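Local structure of 6-phosphogluconate dehydrogenase NAD-binding (Dyadobacter fermentans, 4GBJ) at residues C138-A143 / P167-V172. The protein probably acts as an NAD(P)-binding oxidoreductase of the 6-phosphogluconate and 3-hydroxyisobutyrate dehydrogenase type. Numbering follows the deposited sequence.
Sequences CLSGNA and PGAANV
The flat groups that face A170 are the peptide planes of C138-L139 and L139-S140, and its methyl lies over one face of each, with CB of A170 3.6 Å from O of C138 and 3.9 Å from C of L139. At the edges of the chain here, L139 makes backbone hydrogen bonds with F161 and F163, and S140 with G120; the L139 side chain turns away from the helix onto A121 and V160. CB of C138 meets CB of A170 at 3.6 Å, closing the apolar side of the contact, where M208 of the second subunit also packs on C138.

A single hydroxyl can satisfy a backbone N-H and a backbone C=O at once in a buried contact, as S140 does here. With OG set between its backbone N and carbonyl carbon (chi1 76°), it accepts a nearly straight hydrogen bond (171°) from N of A170, 3.0 Å from OG, and donates its own proton to O of D166. An alanine here would probably leave the A170 amide and the D166 carbonyl without this shared partner and let the helix start shift. Next to it, CA of G141 comes within 4.1 Å of CA of P167, and its backbone angles would jam any CB against the preceding carbonyl.

The contact thus ties the Rossmann-type sheet, just past strand 136-139, to the first turn of the long interdomain helix 169-197, which also carries K174, the predicted active-site residue. The hydroxyl's two-way bonding is consistent with a role in holding the helix start against the strand.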
loop_
_atom_site.group_PDB
_atom_site.type_symbol
_atom_site.label_atom_id
_atom_site.label_comp_id
_atom_site.label_asym_id
_atom_site.label_seq_id
_atom_site.Cartn_x
_atom_site.Cartn_y
_atom_site.Cartn_z
ATOM N N CYS B 138 -13.264 -10.036 -11.261
ATOM C CA CYS B 138 -14.352 -9.054 -11.229
ATOM C C CYS B 138 -15.167 -9.268 -12.461
ATOM O O CYS B 138 -14.597 -9.424 -13.536
ATOM C CB CYS B 138 -13.830 -7.617 -11.150
ATOM S SG CYS B 138 -13.115 -7.209 -9.544
ATOM N N LEU B 139 -16.487 -9.243 -12.331
ATOM C CA LEU B 139 -17.381 -9.451 -13.467
ATOM C C LEU B 139 -18.282 -8.299 -13.601
ATOM O O LEU B 139 -18.785 -7.820 -12.600
ATOM C CB LEU B 139 -18.240 -10.703 -13.311
ATOM C CG LEU B 139 -17.561 -12.010 -13.010
ATOM C CD1 LEU B 139 -18.612 -13.059 -12.771
ATOM C CD2 LEU B 139 -16.582 -12.417 -14.142
ATOM N N SER B 140 -18.548 -7.885 -14.827
ATOM C CA SER B 140 -19.544 -6.853 -15.099
ATOM C C SER B 140 -20.114 -7.084 -16.513
ATOM O O SER B 140 -19.437 -7.626 -17.409
ATOM C CB SER B 140 -18.958 -5.462 -14.914
ATOM O OG SER B 140 -18.111 -5.061 -15.976
ATOM N N GLY B 141 -21.374 -6.702 -16.671
ATOM C CA GLY B 141 -22.144 -6.953 -17.881
ATOM C C GLY B 141 -23.478 -7.551 -17.539
ATOM O O GLY B 141 -23.911 -7.488 -16.381
ATOM N N ASN B 142 -24.143 -8.133 -18.554
ATOM C CA ASN B 142 -25.472 -8.717 -18.452
ATOM C C ASN B 142 -25.593 -9.773 -17.303
ATOM O O ASN B 142 -24.772 -10.677 -17.199
ATOM C CB ASN B 142 -25.855 -9.318 -19.794
ATOM C CG ASN B 142 -27.170 -10.030 -19.786
ATOM O OD1 ASN B 142 -27.221 -11.214 -19.480
ATOM N ND2 ASN B 142 -28.258 -9.332 -20.111
ATOM N N ALA B 143 -26.653 -9.656 -16.469
ATOM C CA ALA B 143 -26.842 -10.517 -15.297
ATOM C C ALA B 143 -26.994 -11.987 -15.651
ATOM O O ALA B 143 -26.318 -12.806 -15.035
ATOM C CB ALA B 143 -28.030 -10.051 -14.481
ATOM N N PRO B 167 -20.722 -3.003 -18.821
ATOM C CA PRO B 167 -19.684 -3.955 -19.251
ATOM C C PRO B 167 -18.236 -3.557 -18.976
ATOM O O PRO B 167 -17.399 -4.432 -18.941
ATOM C CB PRO B 167 -19.934 -4.093 -20.770
ATOM C CG PRO B 167 -20.755 -2.891 -21.120
ATOM C CD PRO B 167 -21.612 -2.659 -19.950
ATOM N N GLY B 168 -17.945 -2.290 -18.802
ATOM C CA GLY B 168 -16.594 -1.822 -18.533
ATOM C C GLY B 168 -16.308 -1.554 -17.060
ATOM O O GLY B 168 -15.199 -1.185 -16.722
ATOM N N ALA B 169 -17.291 -1.691 -16.160
ATOM C CA ALA B 169 -17.055 -1.459 -14.721
ATOM C C ALA B 169 -15.953 -2.344 -14.079
ATOM O O ALA B 169 -15.136 -1.838 -13.288
ATOM C CB ALA B 169 -18.340 -1.647 -13.956
ATOM N N ALA B 170 -15.948 -3.657 -14.354
ATOM C CA ALA B 170 -14.924 -4.507 -13.752
ATOM C C ALA B 170 -13.536 -4.056 -14.208
ATOM O O ALA B 170 -12.569 -4.095 -13.429
ATOM C CB ALA B 170 -15.167 -5.957 -14.104
ATOM N N ASN B 171 -13.445 -3.612 -15.478
ATOM C CA ASN B 171 -12.192 -3.084 -16.061
ATOM C C ASN B 171 -11.692 -1.888 -15.292
ATOM O O ASN B 171 -10.489 -1.741 -15.131
ATOM C CB ASN B 171 -12.389 -2.713 -17.501
ATOM C CG ASN B 171 -12.639 -3.889 -18.381
ATOM O OD1 ASN B 171 -13.663 -3.974 -19.041
ATOM N ND2 ASN B 171 -11.717 -4.837 -18.410
ATOM N N VAL B 172 -12.603 -1.060 -14.762
ATOM C CA VAL B 172 -12.213 0.101 -13.938
ATOM C C VAL B 172 -11.559 -0.413 -12.662
ATOM O O VAL B 172 -10.532 0.127 -12.227
ATOM C CB VAL B 172 -13.401 1.055 -13.594
ATOM C CG1 VAL B 172 -12.981 2.133 -12.631
ATOM C CG2 VAL B 172 -14.014 1.660 -14.830
#